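Local coordinates for protein lactococcus lactis MG1363 DpsA (Lactococcus lactis, PDB 1ZS3) that probably binds DNA and protects it under oxidative stress, as a Dps protein that assembles into a shell of twelve subunits, at residues L31-S36 / Y96-T101; M127-A132 / E150-N155. All coordinates share one frame; numbering follows the deposited sequence.

Overall arrangement
Interaction 2 lies within the four-helix bundle of a Dps subunit, and interaction 1 ties a connecting loop to it; they meet without sharing a helix. Interaction 1 sets helix 27-51 against the chain that leaves the short helix 90-96, the extra helix that Dps proteins carry in the connection between the two halves of the bundle; it is partly buried and turns on one histidine-to-carbonyl hydrogen bond. Interaction 2 pairs helices 111-138 and 142-165, is almost wholly buried, and has no hydrogen bond across it, only side-chain packing. The centres of interactions 1 and 2 lie about 12 Å apart. Val34 reaches Ile129, and Phe128 packs on His33 and Lys98, so the two contacts touch one another directly.

Interaction 1 of 2, residues L31-S36 / Y96-T101; sequences LGHVLS and YHKFIT
His33 reaches from helix 27-51 to the backbone of Tyr96, where His33 ND1 donates a hydrogen bond to Tyr96 O, modelled at 2.4 Å and fairly straight (161°). The carbonyl oxygen lies near the imidazole plane and offers a lone pair. With CG anti to its own carbonyl carbon (chi1 -74°), the ring extends to the chain just as it leaves helix 90-96, where His97 is the first residue to abandon helical angles. Lys98 lays its bent side chain beside the ring, Lys98 CG 3.8 Å from His33 ND1. One turn further on, Ser36 OG donates to Gly32 O, 3.0 Å away and nearly along the C=O axis; Ser36 OG also packs on Tyr96 CB at 3.6 Å. Ser36 CB lies 3.7 Å from His97 N. An alanine in place of His33 would remove the ring and its hydrogen bond, and would probably loosen the end of helix 90-96 from the bundle. Further out, Asn37 OD1 accepts a hydrogen bond from Lys98 N, while Phe128 of helix 111-138 meets the His33 ring edge-to-face. Leu31 and Leu35, on the same helix 27-51, pack against helix 55-81.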
ATOM      1  N   LEU A  31      14.041 -25.973  26.351  1.00 43.37           N
ATOM      2  CA  LEU A  31      13.206 -24.946  25.749  1.00 43.68           C
ATOM      3  C   LEU A  31      11.907 -24.716  26.486  1.00 43.77           C
ATOM      4  O   LEU A  31      11.210 -23.737  26.202  1.00 43.21           O
ATOM      5  CB  LEU A  31      12.883 -25.278  24.296  1.00 43.97           C
ATOM      6  CG  LEU A  31      14.041 -25.115  23.320  1.00 43.04           C
ATOM      7  CD1 LEU A  31      13.741 -25.788  21.987  1.00 42.45           C
ATOM      8  CD2 LEU A  31      14.375 -23.646  23.143  1.00 42.53           C
ATOM      9  N   GLY A  32      11.568 -25.639  27.394  1.00 43.81           N
ATOM     10  CA  GLY A  32      10.434 -25.507  28.293  1.00 43.76           C
ATOM     11  C   GLY A  32      10.656 -24.419  29.297  1.00 44.27           C
ATOM     12  O   GLY A  32       9.692 -23.793  29.748  1.00 43.99           O
ATOM     13  N   HIS A  33      11.918 -24.220  29.644  1.00 44.51           N
ATOM     14  CA  HIS A  33      12.315 -23.127  30.470  1.00 45.78           C
ATOM     15  C   HIS A  33      12.348 -21.807  29.661  1.00 45.83           C
ATOM     16  O   HIS A  33      12.089 -20.706  30.185  1.00 45.50           O
ATOM     17  CB  HIS A  33      13.694 -23.419  30.986  1.00 46.75           C
ATOM     18  CG  HIS A  33      13.783 -24.484  32.064  1.00 50.60           C
ATOM     19  ND1 HIS A  33      12.938 -24.532  33.232  1.00 52.11           N
ATOM     20  CD2 HIS A  33      14.711 -25.463  32.231  1.00 51.56           C
ATOM     21  CE1 HIS A  33      13.315 -25.552  33.989  1.00 52.00           C
ATOM     22  NE2 HIS A  33      14.411 -26.091  33.453  1.00 51.69           N
ATOM     23  N   VAL A  34      12.718 -21.907  28.375  1.00 45.82           N
ATOM     24  CA  VAL A  34      12.888 -20.725  27.566  1.00 44.88           C
ATOM     25  C   VAL A  34      11.515 -20.199  27.308  1.00 43.97           C
ATOM     26  O   VAL A  34      11.265 -19.032  27.575  1.00 44.21           O
ATOM     27  CB  VAL A  34      13.581 -21.021  26.247  1.00 44.92           C
ATOM     28  CG1 VAL A  34      13.469 -19.838  25.340  1.00 46.02           C
ATOM     29  CG2 VAL A  34      15.021 -21.361  26.518  1.00 45.50           C
ATOM     30  N   LEU A  35      10.620 -21.098  26.894  1.00 42.10           N
ATOM     31  CA  LEU A  35       9.243 -20.742  26.589  1.00 41.78           C
ATOM     32  C   LEU A  35       8.459 -20.248  27.767  1.00 41.65           C
ATOM     33  O   LEU A  35       7.505 -19.467  27.608  1.00 40.92           O
ATOM     34  CB  LEU A  35       8.478 -21.962  26.079  1.00 41.45           C
ATOM     35  CG  LEU A  35       8.901 -22.466  24.716  1.00 41.85           C
ATOM     36  CD1 LEU A  35       8.234 -23.790  24.483  1.00 42.80           C
ATOM     37  CD2 LEU A  35       8.483 -21.447  23.649  1.00 42.62           C
ATOM     38  N   SER A  36       8.822 -20.737  28.946  1.00 41.48           N
ATOM     39  CA  SER A  36       8.044 -20.378  30.139  1.00 41.42           C
ATOM     40  C   SER A  36       8.511 -18.992  30.521  1.00 41.39           C
ATOM     41  O   SER A  36       7.681 -18.133  30.845  1.00 41.11           O
ATOM     42  CB  SER A  36       8.151 -21.376  31.293  1.00 41.33           C
ATOM     43  OG  SER A  36       7.324 -22.519  31.086  1.00 40.23           O
ATOM     44  N   TYR A  96       8.351 -24.081  35.449  1.00 59.63           N
ATOM     45  CA  TYR A  96       9.558 -24.163  34.607  1.00 59.87           C
ATOM     46  C   TYR A  96      10.278 -22.848  34.438  1.00 60.21           C
ATOM     47  O   TYR A  96      11.440 -22.846  34.053  1.00 60.28           O
ATOM     48  CB  TYR A  96       9.226 -24.734  33.219  1.00 60.19           C
ATOM     49  CG  TYR A  96       8.741 -26.173  33.233  1.00 60.81           C
ATOM     50  CD1 TYR A  96       7.398 -26.471  33.001  1.00 60.92           C
ATOM     51  CD2 TYR A  96       9.622 -27.242  33.499  1.00 61.52           C
ATOM     52  CE1 TYR A  96       6.923 -27.768  33.024  1.00 61.71           C
ATOM     53  CE2 TYR A  96       9.151 -28.558  33.519  1.00 62.53           C
ATOM     54  CZ  TYR A  96       7.793 -28.801  33.278  1.00 62.51           C
ATOM     55  OH  TYR A  96       7.264 -30.064  33.290  1.00 62.86           O
ATOM     56  N   HIS A  97       9.612 -21.702  34.728  1.00 60.60           N
ATOM     57  CA  HIS A  97      10.299 -20.396  34.644  1.00 61.42           C
ATOM     58  C   HIS A  97      11.370 -20.222  35.711  1.00 61.62           C
ATOM     59  O   HIS A  97      11.130 -20.492  36.863  1.00 62.40           O
ATOM     60  CB  HIS A  97       9.288 -19.221  34.695  1.00 61.91           C
ATOM     61  CG  HIS A  97       9.059 -18.668  36.082  1.00 62.59           C
ATOM     62  ND1 HIS A  97       8.013 -19.057  36.910  1.00 62.53           N
ATOM     63  CD2 HIS A  97       9.771 -17.781  36.812  1.00 62.42           C
ATOM     64  CE1 HIS A  97       8.075 -18.398  38.072  1.00 62.46           C
ATOM     65  NE2 HIS A  97       9.141 -17.630  38.036  1.00 62.21           N
ATOM     66  N   LYS A  98      12.581 -19.865  35.334  1.00 62.36           N
ATOM     67  CA  LYS A  98      13.618 -19.616  36.331  1.00 63.64           C
ATOM     68  C   LYS A  98      14.140 -18.178  36.225  1.00 63.59           C
ATOM     69  O   LYS A  98      14.108 -17.567  35.178  1.00 63.87           O
ATOM     70  CB  LYS A  98      14.756 -20.656  36.219  1.00 64.22           C
ATOM     71  CG  LYS A  98      14.301 -22.111  35.893  1.00 66.53           C
ATOM     72  CD  LYS A  98      14.395 -23.090  37.098  1.00 68.35           C
ATOM     73  CE  LYS A  98      13.015 -23.386  37.715  1.00 69.17           C
ATOM     74  NZ  LYS A  98      12.903 -24.760  38.330  1.00 69.93           N
ATOM     75  N   PHE A  99      14.628 -17.659  37.357  1.00 63.82           N
ATOM     76  CA  PHE A  99      15.381 -16.418  37.477  1.00 64.14           C
ATOM     77  C   PHE A  99      14.575 -15.115  37.249  1.00 63.35           C
ATOM     78  O   PHE A  99      15.094 -14.025  37.460  1.00 63.53           O
ATOM     79  CB  PHE A  99      16.646 -16.424  36.587  1.00 64.81           C
ATOM     80  CG  PHE A  99      17.757 -17.361  37.055  1.00 67.39           C
ATOM     81  CD1 PHE A  99      17.531 -18.719  37.256  1.00 69.70           C
ATOM     82  CD2 PHE A  99      19.041 -16.870  37.302  1.00 70.06           C
ATOM     83  CE1 PHE A  99      18.547 -19.569  37.683  1.00 70.36           C
ATOM     84  CE2 PHE A  99      20.086 -17.726  37.737  1.00 70.38           C
ATOM     85  CZ  PHE A  99      19.831 -19.071  37.925  1.00 70.22           C
ATOM     86  N   ILE A 100      13.348 -15.227  36.764  1.00 62.36           N
ATOM     87  CA  ILE A 100      12.495 -14.081  36.458  1.00 61.55           C
ATOM     88  C   ILE A 100      11.357 -14.125  37.442  1.00 60.78           C
ATOM     89  O   ILE A 100      10.722 -15.149  37.659  1.00 60.99           O
ATOM     90  CB  ILE A 100      11.911 -14.127  35.023  1.00 61.95           C
ATOM     91  CG1 ILE A 100      12.979 -13.761  34.003  1.00 63.02           C
ATOM     92  CG2 ILE A 100      10.672 -13.217  34.884  1.00 61.39           C
ATOM     93  CD1 ILE A 100      13.140 -14.815  32.934  1.00 64.38           C
ATOM     94  N   THR A 101      11.085 -12.974  38.027  1.00 59.69           N
ATOM     95  CA  THR A 101      10.231 -12.925  39.199  1.00 58.48           C
ATOM     96  C   THR A 101       9.270 -11.722  39.127  1.00 56.72           C
ATOM     97  O   THR A 101       9.700 -10.606  38.955  1.00 55.32           O
ATOM     98  CB  THR A 101      11.120 -12.880  40.473  1.00 58.86           C
ATOM     99  OG1 THR A 101      10.941 -11.663  41.161  1.00 59.53           O
ATOM    100  CG2 THR A 101      12.683 -12.904  40.159  1.00 59.20           C
TER

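Interaction 2 of 2, residues M127-A132 / E150-N155; sequences MFITRA and ELYGYN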
ATOM      1  N   MET A 127      21.135 -17.555  29.514  1.00 52.36           N
ATOM      2  CA  MET A 127      21.814 -18.766  30.031  1.00 53.58           C
ATOM      3  C   MET A 127      21.142 -20.034  29.521  1.00 52.53           C
ATOM      4  O   MET A 127      21.838 -20.995  29.216  1.00 53.06           O
ATOM      5  CB  MET A 127      21.805 -18.806  31.577  1.00 55.03           C
ATOM      6  CG  MET A 127      22.781 -17.840  32.297  1.00 58.01           C
ATOM      7  SD  MET A 127      22.139 -17.400  33.968  1.00 64.29           S
ATOM      8  CE  MET A 127      22.436 -15.471  34.075  1.00 63.35           C
ATOM      9  N   PHE A 128      19.813 -20.012  29.413  1.00 50.59           N
ATOM     10  CA  PHE A 128      19.017 -21.145  28.970  1.00 50.01           C
ATOM     11  C   PHE A 128      18.891 -21.289  27.445  1.00 49.06           C
ATOM     12  O   PHE A 128      18.727 -22.407  26.950  1.00 47.95           O
ATOM     13  CB  PHE A 128      17.620 -21.026  29.569  1.00 50.33           C
ATOM     14  CG  PHE A 128      17.582 -21.113  31.063  1.00 52.83           C
ATOM     15  CD1 PHE A 128      18.037 -20.065  31.855  1.00 53.79           C
ATOM     16  CD2 PHE A 128      17.100 -22.264  31.691  1.00 53.88           C
ATOM     17  CE1 PHE A 128      18.000 -20.153  33.235  1.00 53.83           C
ATOM     18  CE2 PHE A 128      17.065 -22.343  33.065  1.00 53.93           C
ATOM     19  CZ  PHE A 128      17.510 -21.284  33.841  1.00 54.18           C
ATOM     20  N   ILE A 129      18.871 -20.152  26.734  1.00 47.97           N
ATOM     21  CA  ILE A 129      18.724 -20.127  25.279  1.00 46.25           C
ATOM     22  C   ILE A 129      20.001 -20.675  24.692  1.00 45.40           C
ATOM     23  O   ILE A 129      19.951 -21.531  23.833  1.00 43.77           O
ATOM     24  CB  ILE A 129      18.402 -18.667  24.841  1.00 45.89           C
ATOM     25  CG1 ILE A 129      16.914 -18.373  25.085  1.00 46.81           C
ATOM     26  CG2 ILE A 129      18.766 -18.421  23.437  1.00 44.43           C
ATOM     27  CD1 ILE A 129      16.542 -16.884  25.232  1.00 47.24           C
ATOM     28  N   THR A 130      21.111 -20.131  25.173  1.00 45.22           N
ATOM     29  CA  THR A 130      22.458 -20.583  24.835  1.00 45.57           C
ATOM     30  C   THR A 130      22.558 -22.105  24.792  1.00 46.84           C
ATOM     31  O   THR A 130      23.045 -22.677  23.817  1.00 47.16           O
ATOM     32  CB  THR A 130      23.461 -19.951  25.812  1.00 45.49           C
ATOM     33  OG1 THR A 130      23.908 -18.695  25.273  1.00 45.32           O
ATOM     34  CG2 THR A 130      24.730 -20.748  25.963  1.00 46.09           C
ATOM     35  N   ARG A 131      22.072 -22.735  25.848  1.00 47.79           N
ATOM     36  CA  ARG A 131      22.113 -24.172  25.997  1.00 48.31           C
ATOM     37  C   ARG A 131      21.188 -24.829  24.992  1.00 46.39           C
ATOM     38  O   ARG A 131      21.545 -25.830  24.397  1.00 46.46           O
ATOM     39  CB  ARG A 131      21.747 -24.578  27.440  1.00 50.09           C
ATOM     40  CG  ARG A 131      22.859 -24.275  28.458  1.00 54.49           C
ATOM     41  CD  ARG A 131      22.682 -24.947  29.842  1.00 59.58           C
ATOM     42  NE  ARG A 131      22.281 -23.968  30.870  1.00 63.83           N
ATOM     43  CZ  ARG A 131      21.913 -24.275  32.125  1.00 66.90           C
ATOM     44  NH1 ARG A 131      21.582 -23.289  32.966  1.00 66.71           N
ATOM     45  NH2 ARG A 131      21.864 -25.552  32.526  1.00 68.46           N
ATOM     46  N   ALA A 132      19.995 -24.278  24.789  1.00 44.21           N
ATOM     47  CA  ALA A 132      19.059 -24.875  23.863  1.00 43.51           C
ATOM     48  C   ALA A 132      19.584 -24.810  22.385  1.00 43.32           C
ATOM     49  O   ALA A 132      19.261 -25.662  21.562  1.00 42.48           O
ATOM     50  CB  ALA A 132      17.719 -24.224  23.977  1.00 43.33           C
ATOM     51  N   GLU A 150      17.814 -16.798  16.458  1.00 35.31           N
ATOM     52  CA  GLU A 150      17.193 -15.532  16.225  1.00 36.57           C
ATOM     53  C   GLU A 150      16.912 -14.926  17.581  1.00 36.15           C
ATOM     54  O   GLU A 150      17.276 -13.791  17.815  1.00 36.52           O
ATOM     55  CB  GLU A 150      15.928 -15.715  15.423  1.00 37.75           C
ATOM     56  CG  GLU A 150      16.048 -15.329  13.948  1.00 41.42           C
ATOM     57  CD  GLU A 150      14.724 -15.535  13.231  1.00 44.78           C
ATOM     58  OE1 GLU A 150      13.736 -14.786  13.533  1.00 45.36           O
ATOM     59  OE2 GLU A 150      14.668 -16.503  12.430  1.00 46.49           O
ATOM     60  N   LEU A 151      16.294 -15.702  18.473  1.00 35.66           N
ATOM     61  CA  LEU A 151      15.887 -15.238  19.798  1.00 35.81           C
ATOM     62  C   LEU A 151      17.068 -14.754  20.646  1.00 36.59           C
ATOM     63  O   LEU A 151      16.985 -13.703  21.299  1.00 37.80           O
ATOM     64  CB  LEU A 151      15.167 -16.375  20.505  1.00 35.86           C
ATOM     65  CG  LEU A 151      14.696 -16.131  21.926  1.00 35.81           C
ATOM     66  CD1 LEU A 151      13.931 -14.835  22.051  1.00 37.59           C
ATOM     67  CD2 LEU A 151      13.829 -17.283  22.379  1.00 36.46           C
ATOM     68  N   TYR A 152      18.151 -15.519  20.635  1.00 35.98           N
ATOM     69  CA  TYR A 152      19.359 -15.133  21.290  1.00 35.72           C
ATOM     70  C   TYR A 152      19.797 -13.740  20.882  1.00 36.77           C
ATOM     71  O   TYR A 152      20.106 -12.923  21.740  1.00 38.29           O
ATOM     72  CB  TYR A 152      20.430 -16.136  20.932  1.00 35.69           C
ATOM     73  CG  TYR A 152      21.776 -15.763  21.447  1.00 35.58           C
ATOM     74  CD1 TYR A 152      22.823 -15.511  20.563  1.00 36.00           C
ATOM     75  CD2 TYR A 152      21.992 -15.600  22.809  1.00 34.81           C
ATOM     76  CE1 TYR A 152      24.058 -15.141  21.032  1.00 35.37           C
ATOM     77  CE2 TYR A 152      23.220 -15.209  23.287  1.00 35.12           C
ATOM     78  CZ  TYR A 152      24.244 -14.984  22.377  1.00 33.68           C
ATOM     79  OH  TYR A 152      25.455 -14.602  22.777  1.00 33.32           O
ATOM     80  N   GLY A 153      19.816 -13.454  19.577  1.00 36.96           N
ATOM     81  CA  GLY A 153      20.281 -12.176  19.067  1.00 35.93           C
ATOM     82  C   GLY A 153      19.287 -11.056  19.368  1.00 35.06           C
ATOM     83  O   GLY A 153      19.701  -9.948  19.628  1.00 34.29           O
ATOM     84  N   TYR A 154      17.994 -11.339  19.332  1.00 34.86           N
ATOM     85  CA  TYR A 154      16.997 -10.351  19.711  1.00 35.66           C
ATOM     86  C   TYR A 154      17.127  -9.936  21.182  1.00 36.65           C
ATOM     87  O   TYR A 154      17.060  -8.763  21.505  1.00 36.64           O
ATOM     88  CB  TYR A 154      15.611 -10.877  19.486  1.00 34.55           C
ATOM     89  CG  TYR A 154      14.550  -9.950  20.025  1.00 35.30           C
ATOM     90  CD1 TYR A 154      14.255  -8.738  19.374  1.00 35.67           C
ATOM     91  CD2 TYR A 154      13.843 -10.257  21.191  1.00 34.97           C
ATOM     92  CE1 TYR A 154      13.268  -7.895  19.844  1.00 33.82           C
ATOM     93  CE2 TYR A 154      12.856  -9.410  21.671  1.00 34.79           C
ATOM     94  CZ  TYR A 154      12.589  -8.225  20.995  1.00 33.88           C
ATOM     95  OH  TYR A 154      11.639  -7.388  21.478  1.00 33.75           O
ATOM     96  N   ASN A 155      17.349 -10.903  22.070  1.00 38.46           N
ATOM     97  CA  ASN A 155      17.576 -10.642  23.494  1.00 38.72           C
ATOM     98  C   ASN A 155      18.822  -9.733  23.670  1.00 38.31           C
ATOM     99  O   ASN A 155      18.766  -8.775  24.388  1.00 37.55           O
ATOM    100  CB  ASN A 155      17.736 -11.973  24.276  1.00 39.14           C
ATOM    101  CG  ASN A 155      16.335 -12.639  24.666  1.00 40.43           C
ATOM    102  OD1 ASN A 155      15.316 -12.279  24.115  1.00 42.99           O
ATOM    103  ND2 ASN A 155      16.494 -13.599  25.537  1.00 42.56           N
TER
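Two neighbouring helices of the ferritin-like four-helix bundle, 111-138 and 142-165, run antiparallel here at 153°, their local axes 9.9 Å apart. The apolar part of the contact is carried by Ile129, whose two branches go to different partners. Ile129 CG2, anti to the backbone N, packs at 3.8 Å on Tyr152 CB; these are also the two residues whose CA atoms come nearest across the segments. The other branch, CG1, lies beside the backbone N and carries Ile129 CD1 across to Leu151 CG, 3.9 Å away; the two side chains cross at about a right angle. Val34 of helix 27-51 touches both Ile129 and Leu151, so this apolar patch faces the inside of the bundle.

Polar side chains flank the patch without bonding across it. Thr130 and Tyr152 lie side by side and point the same way, with Thr130 OG1 4.1 Å from Tyr152 CE2. Tyr152 has CG anti to its backbone N (chi1 174°), and its OH is hydrogen-bonded to Glu82 OE1 of the second subunit, so the side chain packs within the bundle and bonds across the subunit boundary at its tip. The amide of Asn155 is held by its own bond, ND2 donating to Asn126 OD1 one turn before Thr130. Ile129 CD1 lies against that same amide nitrogen, 3.3 Å from Asn155 ND2.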